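Local coordinates for phosphoethanolamine N-methyltransferase 1 (Haemonchus contortus, PDB 4KRG), which probably catalyses the S-adenosylmethionine-dependent N-methylation of phosphoethanolamine, the opening methyl transfer on the nematode route to phosphocholine, at residues A[18-23]-A[30-35]; A[47-52]-A[157-162]; A[61-66]-A[73-78]; A[128-133]-A[140-145]. All blocks are in the same frame, centred on the assembly; numbering follows the deposited sequence.

Contact 1 (A[18-23]-A[30-35]). With SAH (S-adenosyl-L-homocysteine), chain D; OPE (phosphoric acid mono-(2-amino-ethyl) ester), chain C.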
# COMPACT_ATOMS: atom_id res chain seq x y z
N THR A 18 -14.63 10.82 22.64
CA THR A 18 -16.08 10.93 22.72
C THR A 18 -16.77 10.06 21.67
O THR A 18 -17.77 9.41 21.95
CB THR A 18 -16.54 12.38 22.51
OG1 THR A 18 -15.72 13.26 23.28
CG2 THR A 18 -17.99 12.54 22.94
N PHE A 19 -16.24 10.08 20.45
CA PHE A 19 -16.76 9.22 19.39
C PHE A 19 -16.69 7.76 19.82
O PHE A 19 -17.67 7.02 19.70
CB PHE A 19 -15.98 9.42 18.09
CG PHE A 19 -16.38 8.48 16.99
CD1 PHE A 19 -17.49 8.75 16.20
CD2 PHE A 19 -15.66 7.32 16.75
CE1 PHE A 19 -17.86 7.88 15.19
CE2 PHE A 19 -16.03 6.44 15.74
CZ PHE A 19 -17.13 6.72 14.96
N TRP A 20 -15.54 7.34 20.33
CA TRP A 20 -15.39 5.94 20.71
C TRP A 20 -16.14 5.59 21.98
O TRP A 20 -16.50 4.43 22.19
CB TRP A 20 -13.91 5.55 20.76
CG TRP A 20 -13.41 5.22 19.40
CD1 TRP A 20 -12.58 5.97 18.62
CD2 TRP A 20 -13.76 4.07 18.63
NE1 TRP A 20 -12.38 5.34 17.42
CE2 TRP A 20 -13.09 4.17 17.39
CE3 TRP A 20 -14.57 2.95 18.86
CZ2 TRP A 20 -13.21 3.20 16.40
CZ3 TRP A 20 -14.69 1.99 17.88
CH2 TRP A 20 -14.01 2.12 16.66
N ASP A 21 -16.40 6.59 22.82
CA ASP A 21 -17.26 6.40 23.99
C ASP A 21 -18.63 5.84 23.58
O ASP A 21 -19.23 5.07 24.32
CB ASP A 21 -17.44 7.71 24.76
CG ASP A 21 -16.29 8.01 25.69
OD1 ASP A 21 -15.49 7.09 25.97
OD2 ASP A 21 -16.19 9.16 26.16
N LYS A 22 -19.10 6.24 22.40
CA LYS A 22 -20.40 5.80 21.91
C LYS A 22 -20.47 4.28 21.71
O LYS A 22 -21.56 3.72 21.64
CB LYS A 22 -20.77 6.52 20.60
CG LYS A 22 -20.97 8.03 20.75
CD LYS A 22 -21.51 8.68 19.47
CE LYS A 22 -20.53 8.57 18.30
NZ LYS A 22 -21.05 9.23 17.07
N TYR A 23 -19.32 3.63 21.63
CA TYR A 23 -19.26 2.20 21.34
C TYR A 23 -18.85 1.34 22.53
O TYR A 23 -18.87 0.11 22.45
CB TYR A 23 -18.36 1.93 20.12
CG TYR A 23 -18.88 2.58 18.86
CD1 TYR A 23 -19.82 1.94 18.07
CD2 TYR A 23 -18.46 3.85 18.47
CE1 TYR A 23 -20.32 2.53 16.92
CE2 TYR A 23 -18.96 4.46 17.33
CZ TYR A 23 -19.89 3.79 16.55
OH TYR A 23 -20.39 4.37 15.41
N ASN A 30 -18.25 -5.79 16.02
CA ASN A 30 -19.02 -4.81 15.26
C ASN A 30 -18.44 -3.41 15.44
O ASN A 30 -18.33 -2.65 14.49
CB ASN A 30 -20.50 -4.83 15.66
CG ASN A 30 -21.23 -6.07 15.19
OD1 ASN A 30 -20.90 -6.66 14.16
ND2 ASN A 30 -22.25 -6.47 15.95
N SER A 31 -18.08 -3.08 16.68
CA SER A 31 -17.50 -1.77 16.97
C SER A 31 -16.09 -1.60 16.43
O SER A 31 -15.73 -0.55 15.89
CB SER A 31 -17.51 -1.50 18.48
OG SER A 31 -18.82 -1.22 18.92
N MSE A 32 -15.28 -2.65 16.59
CA MSE A 32 -13.89 -2.65 16.16
C MSE A 32 -13.78 -2.38 14.67
O MSE A 32 -12.83 -1.76 14.20
CB MSE A 32 -13.24 -4.00 16.46
CG MSE A 32 -13.24 -4.39 17.93
SE MSE A 32 -12.40 -3.02 19.07
CE MSE A 32 -13.99 -2.01 19.56
N MSE A 33 -14.76 -2.87 13.93
CA MSE A 33 -14.72 -2.75 12.49
C MSE A 33 -15.75 -1.75 12.00
O MSE A 33 -15.79 -1.44 10.81
CB MSE A 33 -14.94 -4.12 11.85
CG MSE A 33 -14.04 -5.20 12.45
SE MSE A 33 -14.18 -6.91 11.51
CE MSE A 33 -12.83 -6.62 10.11
N LEU A 34 -16.56 -1.23 12.93
CA LEU A 34 -17.64 -0.30 12.61
C LEU A 34 -18.51 -0.83 11.47
O LEU A 34 -18.77 -0.15 10.48
CB LEU A 34 -17.11 1.11 12.30
CG LEU A 34 -16.51 1.79 13.54
CD1 LEU A 34 -15.90 3.14 13.21
CD2 LEU A 34 -17.57 1.95 14.62
N ASN A 35 -18.97 -2.07 11.64
CA ASN A 35 -19.69 -2.80 10.61
C ASN A 35 -20.77 -3.65 11.27
O ASN A 35 -20.49 -4.38 12.21
CB ASN A 35 -18.72 -3.71 9.85
CG ASN A 35 -19.36 -4.38 8.65
OD1 ASN A 35 -20.22 -5.25 8.80
ND2 ASN A 35 -18.93 -3.99 7.46
N SAH D . -7.22 -2.12 16.16
CA SAH D . -8.41 -2.87 16.60
CB SAH D . -9.57 -1.84 16.86
CG SAH D . -9.87 -0.94 15.67
SD SAH D . -11.04 0.41 15.99
C SAH D . -8.80 -3.88 15.61
O SAH D . -8.63 -3.66 14.42
OXT SAH D . -9.55 -4.77 15.95
C5' SAH D . -10.07 1.69 16.84
C4' SAH D . -9.51 1.41 18.12
O4' SAH D . -8.43 2.34 18.40
C3' SAH D . -10.50 1.59 19.20
O3' SAH D . -10.31 0.60 20.19
C2' SAH D . -10.20 2.90 19.75
O2' SAH D . -10.59 2.98 21.10
C1' SAH D . -8.72 2.97 19.61
N9 SAH D . -8.18 4.37 19.61
C8 SAH D . -8.47 5.36 18.75
N7 SAH D . -7.65 6.38 19.04
C5 SAH D . -6.85 6.05 20.05
C6 SAH D . -5.83 6.72 20.75
N6 SAH D . -5.47 8.01 20.43
N1 SAH D . -5.21 6.06 21.75
C2 SAH D . -5.54 4.82 22.08
N3 SAH D . -6.51 4.16 21.43
C4 SAH D . -7.18 4.74 20.42
CA OPE C . -13.38 1.10 10.40
CB OPE C . -13.21 0.55 11.78
O1 OPE C . -15.29 2.29 8.60
O2 OPE C . -13.07 3.11 7.95
O3 OPE C . -14.52 4.55 9.36
O4 OPE C . -13.50 2.47 10.31
N OPE C . -12.17 1.14 12.59
P OPE C . -14.11 3.14 9.04

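Contact 2 (A[47-52]-A[157-162]). With OPE (phosphoric acid mono-(2-amino-ethyl) ester), chain C.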
# COMPACT_ATOMS: atom_id res chain seq x y z
N ALA A 47 -6.67 -12.59 9.62
CA ALA A 47 -5.71 -13.49 8.98
C ALA A 47 -4.93 -12.79 7.85
O ALA A 47 -3.73 -13.00 7.72
CB ALA A 47 -6.40 -14.74 8.46
N ASP A 48 -5.62 -11.97 7.06
CA ASP A 48 -4.95 -11.16 6.04
C ASP A 48 -3.85 -10.30 6.63
O ASP A 48 -2.76 -10.19 6.08
CB ASP A 48 -5.95 -10.23 5.35
CG ASP A 48 -6.89 -10.95 4.40
OD1 ASP A 48 -6.62 -12.10 4.01
OD2 ASP A 48 -7.92 -10.34 4.05
N ILE A 49 -4.15 -9.67 7.76
CA ILE A 49 -3.19 -8.79 8.41
C ILE A 49 -2.08 -9.58 9.10
O ILE A 49 -0.90 -9.33 8.89
CB ILE A 49 -3.90 -7.88 9.45
CG1 ILE A 49 -4.90 -6.94 8.76
CG2 ILE A 49 -2.87 -7.11 10.26
CD1 ILE A 49 -4.29 -6.00 7.73
N LEU A 50 -2.48 -10.55 9.92
CA LEU A 50 -1.50 -11.31 10.71
C LEU A 50 -0.55 -12.13 9.84
O LEU A 50 0.62 -12.30 10.17
CB LEU A 50 -2.20 -12.16 11.77
CG LEU A 50 -2.80 -11.34 12.91
CD1 LEU A 50 -3.50 -12.24 13.90
CD2 LEU A 50 -1.73 -10.53 13.61
N SER A 51 -1.04 -12.63 8.71
CA SER A 51 -0.19 -13.42 7.83
C SER A 51 0.81 -12.56 7.08
O SER A 51 1.71 -13.07 6.42
CB SER A 51 -1.03 -14.24 6.85
OG SER A 51 -1.39 -13.43 5.75
N SER A 52 0.67 -11.24 7.18
CA SER A 52 1.60 -10.33 6.50
C SER A 52 2.76 -9.92 7.39
O SER A 52 3.72 -9.32 6.93
CB SER A 52 0.86 -9.08 6.01
OG SER A 52 0.63 -8.17 7.07
N HIS A 157 3.72 -2.10 11.72
CA HIS A 157 2.62 -2.38 10.82
C HIS A 157 1.56 -1.30 11.00
O HIS A 157 1.17 -0.99 12.13
CB HIS A 157 2.00 -3.75 11.10
CG HIS A 157 0.77 -4.02 10.28
ND1 HIS A 157 -0.48 -3.60 10.66
CD2 HIS A 157 0.62 -4.67 9.11
CE1 HIS A 157 -1.36 -3.98 9.75
NE2 HIS A 157 -0.72 -4.63 8.80
N LEU A 158 1.08 -0.75 9.89
CA LEU A 158 -0.04 0.18 9.92
C LEU A 158 -1.06 -0.24 8.88
O LEU A 158 -0.71 -0.81 7.86
CB LEU A 158 0.44 1.59 9.65
CG LEU A 158 1.53 2.08 10.61
CD1 LEU A 158 2.66 2.74 9.84
CD2 LEU A 158 0.95 3.05 11.62
N ARG A 159 -2.33 0.02 9.17
CA ARG A 159 -3.41 -0.24 8.23
C ARG A 159 -4.44 0.86 8.42
O ARG A 159 -4.89 1.10 9.54
CB ARG A 159 -4.06 -1.59 8.51
CG ARG A 159 -5.24 -1.90 7.60
CD ARG A 159 -6.58 -1.53 8.22
NE ARG A 159 -7.68 -2.09 7.43
CZ ARG A 159 -8.13 -3.34 7.56
NH1 ARG A 159 -7.59 -4.16 8.45
NH2 ARG A 159 -9.13 -3.76 6.79
N GLU A 160 -4.81 1.53 7.34
CA GLU A 160 -5.73 2.65 7.47
C GLU A 160 -6.83 2.63 6.42
O GLU A 160 -6.62 2.13 5.31
CB GLU A 160 -4.98 3.98 7.41
CG GLU A 160 -3.84 4.12 8.41
CD GLU A 160 -4.32 4.16 9.86
OE1 GLU A 160 -5.49 4.55 10.09
OE2 GLU A 160 -3.53 3.82 10.77
N SER A 161 -7.99 3.16 6.77
CA SER A 161 -9.03 3.41 5.79
C SER A 161 -8.59 4.63 5.01
O SER A 161 -8.55 5.74 5.55
CB SER A 161 -10.37 3.69 6.46
OG SER A 161 -10.79 2.58 7.22
N CYS A 162 -8.24 4.43 3.75
CA CYS A 162 -7.75 5.54 2.95
C CYS A 162 -8.85 6.12 2.07
O CYS A 162 -9.63 5.37 1.48
CB CYS A 162 -6.53 5.11 2.13
SG CYS A 162 -5.10 4.68 3.16
CA OPE C . -13.38 1.10 10.40
CB OPE C . -13.21 0.55 11.78
O1 OPE C . -15.29 2.29 8.60
O2 OPE C . -13.07 3.11 7.95
O3 OPE C . -14.52 4.55 9.36
O4 OPE C . -13.50 2.47 10.31
N OPE C . -12.17 1.14 12.59
P OPE C . -14.11 3.14 9.04

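Contact 3 (A[61-66]-A[73-78]). With SAH (S-adenosyl-L-homocysteine), chain D.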
# COMPACT_ATOMS: atom_id res chain seq x y z
N VAL A 61 6.22 -7.07 21.35
CA VAL A 61 5.29 -6.37 20.47
C VAL A 61 4.44 -5.39 21.26
O VAL A 61 4.05 -5.67 22.39
CB VAL A 61 4.33 -7.37 19.77
CG1 VAL A 61 3.41 -6.66 18.81
CG2 VAL A 61 5.12 -8.45 19.05
N VAL A 62 4.17 -4.22 20.69
CA VAL A 62 3.19 -3.32 21.29
C VAL A 62 2.04 -3.13 20.32
O VAL A 62 2.24 -2.73 19.18
CB VAL A 62 3.81 -1.96 21.73
CG1 VAL A 62 4.48 -1.25 20.58
CG2 VAL A 62 2.74 -1.08 22.36
N ASP A 63 0.83 -3.48 20.77
CA ASP A 63 -0.37 -3.38 19.95
C ASP A 63 -1.15 -2.18 20.45
O ASP A 63 -1.79 -2.24 21.50
CB ASP A 63 -1.20 -4.67 20.06
CG ASP A 63 -2.52 -4.60 19.28
OD1 ASP A 63 -2.77 -3.62 18.54
OD2 ASP A 63 -3.32 -5.55 19.42
N ILE A 64 -1.08 -1.08 19.70
CA ILE A 64 -1.64 0.20 20.14
C ILE A 64 -2.99 0.48 19.49
O ILE A 64 -3.11 0.48 18.27
CB ILE A 64 -0.67 1.34 19.81
CG1 ILE A 64 0.70 1.04 20.40
CG2 ILE A 64 -1.19 2.67 20.33
CD1 ILE A 64 1.75 2.07 20.07
N GLY A 65 -4.01 0.73 20.31
CA GLY A 65 -5.37 0.85 19.81
C GLY A 65 -5.96 -0.53 19.61
O GLY A 65 -6.75 -0.76 18.69
N ALA A 66 -5.56 -1.45 20.48
CA ALA A 66 -5.90 -2.87 20.35
C ALA A 66 -7.37 -3.18 20.56
O ALA A 66 -7.84 -4.25 20.18
CB ALA A 66 -5.07 -3.68 21.33
N THR A 73 -4.78 -11.23 20.89
CA THR A 73 -5.02 -12.64 21.17
C THR A 73 -4.09 -13.56 20.38
O THR A 73 -3.50 -14.48 20.94
CB THR A 73 -6.49 -13.01 20.89
OG1 THR A 73 -7.34 -12.29 21.79
CG2 THR A 73 -6.71 -14.49 21.07
N VAL A 74 -3.94 -13.29 19.09
CA VAL A 74 -3.12 -14.14 18.24
C VAL A 74 -1.64 -13.74 18.27
O VAL A 74 -0.76 -14.59 18.18
CB VAL A 74 -3.65 -14.17 16.78
CG1 VAL A 74 -2.83 -15.12 15.93
CG2 VAL A 74 -5.12 -14.59 16.76
N LEU A 75 -1.37 -12.45 18.42
CA LEU A 75 0.01 -11.96 18.50
C LEU A 75 0.76 -12.60 19.66
O LEU A 75 1.91 -13.02 19.51
CB LEU A 75 0.05 -10.43 18.63
CG LEU A 75 -0.38 -9.58 17.43
CD1 LEU A 75 -0.56 -8.12 17.85
CD2 LEU A 75 0.62 -9.67 16.29
N ALA A 76 0.10 -12.70 20.81
CA ALA A 76 0.72 -13.28 22.00
C ALA A 76 0.93 -14.79 21.92
O ALA A 76 1.54 -15.37 22.81
CB ALA A 76 -0.09 -12.93 23.23
N GLU A 77 0.42 -15.43 20.87
CA GLU A 77 0.66 -16.86 20.68
C GLU A 77 2.11 -17.14 20.35
O GLU A 77 2.64 -18.19 20.72
CB GLU A 77 -0.21 -17.43 19.56
CG GLU A 77 -1.68 -17.56 19.89
CD GLU A 77 -2.50 -18.04 18.70
OE1 GLU A 77 -1.89 -18.46 17.69
OE2 GLU A 77 -3.74 -17.98 18.76
N THR A 78 2.76 -16.23 19.64
CA THR A 78 4.15 -16.45 19.24
C THR A 78 5.15 -15.41 19.75
O THR A 78 6.33 -15.73 19.93
CB THR A 78 4.28 -16.64 17.73
OG1 THR A 78 3.66 -15.55 17.04
CG2 THR A 78 3.61 -17.95 17.31
N SAH D . -7.22 -2.12 16.16
CA SAH D . -8.41 -2.87 16.60
CB SAH D . -9.57 -1.84 16.86
CG SAH D . -9.87 -0.94 15.67
SD SAH D . -11.04 0.41 15.99
C SAH D . -8.80 -3.88 15.61
O SAH D . -8.63 -3.66 14.42
OXT SAH D . -9.55 -4.77 15.95
C5' SAH D . -10.07 1.69 16.84
C4' SAH D . -9.51 1.41 18.12
O4' SAH D . -8.43 2.34 18.40
C3' SAH D . -10.50 1.59 19.20
O3' SAH D . -10.31 0.60 20.19
C2' SAH D . -10.20 2.90 19.75
O2' SAH D . -10.59 2.98 21.10
C1' SAH D . -8.72 2.97 19.61
N9 SAH D . -8.18 4.37 19.61
C8 SAH D . -8.47 5.36 18.75
N7 SAH D . -7.65 6.38 19.04
C5 SAH D . -6.85 6.05 20.05
C6 SAH D . -5.83 6.72 20.75
N6 SAH D . -5.47 8.01 20.43
N1 SAH D . -5.21 6.06 21.75
C2 SAH D . -5.54 4.82 22.08
N3 SAH D . -6.51 4.16 21.43
C4 SAH D . -7.18 4.74 20.42

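Contact 4 (A[128-133]-A[140-145]). With SAH (S-adenosyl-L-homocysteine), chain D; OPE (phosphoric acid mono-(2-amino-ethyl) ester), chain C.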
# COMPACT_ATOMS: atom_id res chain seq x y z
N ASN A 128 -3.66 -1.14 13.70
CA ASN A 128 -4.63 -1.47 12.67
C ASN A 128 -5.83 -0.54 12.88
O ASN A 128 -6.53 -0.67 13.88
CB ASN A 128 -5.04 -2.95 12.76
CG ASN A 128 -5.96 -3.39 11.62
OD1 ASN A 128 -5.50 -3.72 10.53
ND2 ASN A 128 -7.26 -3.38 11.88
N TRP A 129 -6.02 0.40 11.95
CA TRP A 129 -7.02 1.47 12.07
C TRP A 129 -6.74 2.46 13.22
O TRP A 129 -7.51 2.52 14.18
CB TRP A 129 -8.43 0.90 12.26
CG TRP A 129 -9.08 0.25 11.06
CD1 TRP A 129 -9.06 0.69 9.76
CD2 TRP A 129 -9.85 -0.94 11.08
NE1 TRP A 129 -9.79 -0.17 8.97
CE2 TRP A 129 -10.28 -1.18 9.75
CE3 TRP A 129 -10.23 -1.84 12.08
CZ2 TRP A 129 -11.07 -2.28 9.41
CZ3 TRP A 129 -11.01 -2.93 11.74
CH2 TRP A 129 -11.42 -3.14 10.41
N LEU A 130 -5.66 3.24 13.13
CA LEU A 130 -5.34 4.17 14.22
C LEU A 130 -4.96 5.58 13.77
O LEU A 130 -5.45 6.56 14.34
CB LEU A 130 -4.24 3.60 15.12
CG LEU A 130 -3.89 4.47 16.33
CD1 LEU A 130 -5.08 4.61 17.28
CD2 LEU A 130 -2.68 3.92 17.07
N MSE A 131 -4.11 5.70 12.75
CA MSE A 131 -3.68 7.01 12.27
C MSE A 131 -4.86 7.89 11.84
O MSE A 131 -4.82 9.11 11.99
CB MSE A 131 -2.69 6.89 11.10
CG MSE A 131 -1.42 6.10 11.37
SE MSE A 131 -0.37 6.81 12.86
CE MSE A 131 -1.12 5.67 14.27
N MSE A 132 -5.89 7.25 11.31
CA MSE A 132 -7.10 7.95 10.87
C MSE A 132 -7.83 8.61 12.04
O MSE A 132 -8.71 9.44 11.83
CB MSE A 132 -8.03 6.95 10.18
CG MSE A 132 -8.37 5.79 11.08
SE MSE A 132 -8.94 4.17 10.14
CE MSE A 132 -10.79 4.68 9.79
N TYR A 133 -7.48 8.22 13.27
CA TYR A 133 -8.07 8.83 14.47
C TYR A 133 -7.10 9.79 15.16
O TYR A 133 -7.32 10.18 16.31
CB TYR A 133 -8.56 7.75 15.44
CG TYR A 133 -9.56 6.79 14.85
CD1 TYR A 133 -10.81 7.23 14.43
CD2 TYR A 133 -9.27 5.43 14.70
CE1 TYR A 133 -11.74 6.36 13.88
CE2 TYR A 133 -10.19 4.55 14.15
CZ TYR A 133 -11.42 5.02 13.75
OH TYR A 133 -12.34 4.16 13.19
N ILE A 140 2.56 12.23 12.77
CA ILE A 140 4.00 12.42 12.65
C ILE A 140 4.68 12.16 14.00
O ILE A 140 5.69 11.46 14.08
CB ILE A 140 4.33 13.83 12.14
CG1 ILE A 140 3.76 14.02 10.73
CG2 ILE A 140 5.83 14.05 12.13
CD1 ILE A 140 3.58 15.46 10.31
N GLU A 141 4.10 12.72 15.06
CA GLU A 141 4.62 12.53 16.40
C GLU A 141 4.55 11.07 16.83
O GLU A 141 5.46 10.57 17.48
CB GLU A 141 3.90 13.45 17.39
CG GLU A 141 4.19 14.93 17.14
CD GLU A 141 3.48 15.85 18.12
OE1 GLU A 141 3.89 17.03 18.24
OE2 GLU A 141 2.49 15.42 18.74
N PHE A 142 3.47 10.39 16.46
CA PHE A 142 3.36 8.97 16.74
C PHE A 142 4.47 8.18 16.05
O PHE A 142 5.06 7.29 16.64
CB PHE A 142 2.00 8.41 16.32
CG PHE A 142 1.93 6.90 16.38
CD1 PHE A 142 1.72 6.26 17.59
CD2 PHE A 142 2.10 6.14 15.24
CE1 PHE A 142 1.66 4.87 17.66
CE2 PHE A 142 2.04 4.76 15.30
CZ PHE A 142 1.82 4.12 16.52
N LEU A 143 4.75 8.53 14.80
CA LEU A 143 5.72 7.77 14.01
C LEU A 143 7.16 8.01 14.45
O LEU A 143 8.00 7.12 14.35
CB LEU A 143 5.56 8.07 12.52
CG LEU A 143 4.26 7.53 11.91
CD1 LEU A 143 4.06 8.08 10.51
CD2 LEU A 143 4.26 6.01 11.89
N LEU A 144 7.45 9.21 14.93
CA LEU A 144 8.76 9.49 15.51
C LEU A 144 8.93 8.77 16.85
O LEU A 144 10.04 8.40 17.21
CB LEU A 144 8.98 11.00 15.66
CG LEU A 144 9.17 11.78 14.35
CD1 LEU A 144 9.13 13.28 14.58
CD2 LEU A 144 10.47 11.40 13.67
N ASN A 145 7.84 8.57 17.57
CA ASN A 145 7.87 7.81 18.81
C ASN A 145 8.10 6.32 18.55
O ASN A 145 8.90 5.68 19.23
CB ASN A 145 6.57 8.01 19.60
CG ASN A 145 6.71 9.05 20.68
OD1 ASN A 145 7.75 9.15 21.33
ND2 ASN A 145 5.67 9.84 20.89
N SAH D . -7.22 -2.12 16.16
CA SAH D . -8.41 -2.87 16.60
CB SAH D . -9.57 -1.84 16.86
CG SAH D . -9.87 -0.94 15.67
SD SAH D . -11.04 0.41 15.99
C SAH D . -8.80 -3.88 15.61
O SAH D . -8.63 -3.66 14.42
OXT SAH D . -9.55 -4.77 15.95
C5' SAH D . -10.07 1.69 16.84
C4' SAH D . -9.51 1.41 18.12
O4' SAH D . -8.43 2.34 18.40
C3' SAH D . -10.50 1.59 19.20
O3' SAH D . -10.31 0.60 20.19
C2' SAH D . -10.20 2.90 19.75
O2' SAH D . -10.59 2.98 21.10
C1' SAH D . -8.72 2.97 19.61
N9 SAH D . -8.18 4.37 19.61
C8 SAH D . -8.47 5.36 18.75
N7 SAH D . -7.65 6.38 19.04
C5 SAH D . -6.85 6.05 20.05
C6 SAH D . -5.83 6.72 20.75
N6 SAH D . -5.47 8.01 20.43
N1 SAH D . -5.21 6.06 21.75
C2 SAH D . -5.54 4.82 22.08
N3 SAH D . -6.51 4.16 21.43
C4 SAH D . -7.18 4.74 20.42
CA OPE C . -13.38 1.10 10.40
CB OPE C . -13.21 0.55 11.78
O1 OPE C . -15.29 2.29 8.60
O2 OPE C . -13.07 3.11 7.95
O3 OPE C . -14.52 4.55 9.36
O4 OPE C . -13.50 2.47 10.31
N OPE C . -12.17 1.14 12.59
P OPE C . -14.11 3.14 9.04

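Contact 1 (A[18-23]-A[30-35])
Ser31 O is met by two groups: it lies at the edge of the Trp20 indole, near the ring plane and 3.3 Å from Trp20 CH2, and it accepts a weak hydrogen bond from the backbone N of Leu34. That weak bond is half of a Schellman motif ending helix 29-33; in the other half Asn35 N reaches Asn30 O at 3.0 Å. Leu34 is the C-prime residue, with a positive phi of 49°, and the turn delivers its side chain among aromatic rings. CG anti to the carbonyl carbon (chi1 -68°) puts the fork among the rings of Phe19, Trp20 and Tyr23, and its two methyls take different ones. Leu34 CD2 lies over one face of Tyr23 in a CH-pi contact, 3.8 Å from the ring centroid and 22° off the normal, while Leu34 CD1 meets the edge of Phe19 at CE2, 4.2 Å away. A forked aliphatic chain suits a place with two such targets. The broad Trp20 indole is sandwiched, with Phe19 CE2 over one face and C2' of S-adenosylhomocysteine over the other. Buried hydroxyls are satisfied nearby, Ser31 OG by Lys26 O and Tyr23 OH by Met175 O. At the ligands, Met32 O stands 3.3 Å from the sulfur SD of S-adenosylhomocysteine and takes a weak hydrogen bond from N of phosphoethanolamine at 3.4 Å. N of phosphoethanolamine lies 3.7 Å from SD of S-adenosylhomocysteine. The aromatic and backbone lining therefore holds acceptor nitrogen and cofactor sulfur side by side, consistent with direct methyl transfer between them.

Contact 2 (A[47-52]-A[157-162])
Ile49 lays its CG2 methyl obliquely against the imidazole of His157, 3.5 Å from CE1, the two side chains crossing at about a right angle. This is helix 38-50 packing on strand 154-161 of the Rossmann-like methyltransferase fold. With CG2 anti to the backbone N and CG1 anti to the carbonyl carbon (chi1 -64°), the branches of Ile49 diverge, and the longer one brings CD1 to 3.8 Å from NH1 of Arg159, so one beta-branched residue covers two inward-pointing side chains. Its hydrocarbon meets only part of these polar groups, whose hydrogen bonds run elsewhere: His157 joins Thr127 O through ND1 and His233 through NE2, and Arg159 pairs with Asp45 in a salt bridge while also binding Asn128 and Gln231. Such a network probably fixes the guanidinium well. Ile49 O is gripped twice by Ser52, from N at 3.0 Å and from OG at 2.6 Å, the latter in the carbonyl plane on a lone pair (C=O...OG angle 140°). Serine is apt here because its short hydroxyl can fold back to the turn while still grazing His157 CD2. At the far end of the strand, Ser161 OG gives a very short hydrogen bond of 2.5 Å to phosphate oxygen O2 of phosphoethanolamine.

Contact 3 (A[61-66]-A[73-78])
Hydrocarbon contact comes first: Leu75 of helix 70-78 points its CD1 methyl at strand 60-64, where it lies 4.3 Å from CG1 of Val61. The same methyl reaches the next inward-facing residue of the strand, Asp63, standing 4.1 Å from both its CB and its OD2. Leucine is long enough to bridge from helix to sheet, and its CG, anti to the carbonyl carbon (chi1 -69°), directs the CD1 branch to the strand; Leu50 of helix 38-50 and Phe126 of strand 122-126 pack on the leucine as well. Valine, compact and beta-branched, suits the extended backbone of the strand.

Polar bonding comes next, and no hydrogen bond joins the two segments directly. Asp63 is extended from the strand with CG anti to its own N (chi1 177°), and its OD2 is hydrogen-bonded to Thr72 OG1, so a buried carboxylate oxygen beside a leucine methyl still has a partner from the helix. Backbone bonds hold the strand between its parallel neighbours 81-86 and 122-126.

Ligand binding comes from the loop between strand and helix, the glycine-rich Gly-X-Gly-X-Gly turn of class I methyltransferases, which starts at Gly65. Gly65 O accepts a hydrogen bond of 2.9 Å from the amino N of S-adenosylhomocysteine. With a positive phi of 81° and no side chain, Gly65 can lie close to O4' of the ribose. The division of labour is clear: apolar packing sets helix against strand in this beta-alpha-beta unit, while the bare backbone between them recognises the amino end of the cofactor.

Contact 4 (A[128-133]-A[140-145])
Met131 and Phe142 cross at about a right angle, the terminal methyl of the selenomethionine lying over one face of the ring. Met131 CE is 3.7 Å from the Phe142 centroid, 27° off the normal, a CH-pi contact; the selenium lies obliquely, outside the ring's outline, 4.4 Å from that centroid and 50° off the normal, completing a Met-aromatic pair. The Met131 chain bends at its second and third torsions, which folds it so that CE, not SE, comes over the face, and Phe142 reaches out from helix 136-149 with CG anti to its backbone N. A flexible chain meeting a broad flat ring suits this junction. Leu130 approaches the same ring obliquely, its CD2 being 4.5 Å from Phe142 CE1, while its other branch, CD1, touches the adenine at 3.6 Å from N7 of S-adenosylhomocysteine. These residues belong to the loop after strand 122-126 of the class I methyltransferase fold, where cofactor and acceptor meet. Glu160 probably steadies this loop, accepting from the backbone N atoms of Leu130, Met131 and Met132. Upstream, Asn128 holds the amino acid end of the cofactor twice: its O accepts from the cofactor N at 2.8 Å, and its ND2 donates to the carboxylate O at 2.9 Å with an N-H...O angle of 145°. Trp129 turns one face to phosphoethanolamine, whose CB lies 3.7 Å above the ring centre, and carries Asn128 ND2 over the opposite face. Tyr133 meets the same substrate at its ring edge, where the substrate N donates a 3.1 Å hydrogen bond to Tyr133 OH.

Overall arrangement
All four contacts lie in the N-terminal part of the chain, with centres 13 to 20 Å apart. Contact 1 closes first; contacts 3 and 4 then follow in series within the long span between the two segments of contact 2. Helix 38-50, in contact 2, packs through Leu50 against helix 70-78 of contact 3, and strands 60-64 and 154-161 both flank strand 122-126, which leads into the loop of contact 4. Contacts 1, 3 and 4 line S-adenosylhomocysteine; contacts 1, 2 and 4 meet phosphoethanolamine. The N-terminal helices thus close over a pocket formed at the ends of the Rossmann-like strands, bringing substrate and cofactor together.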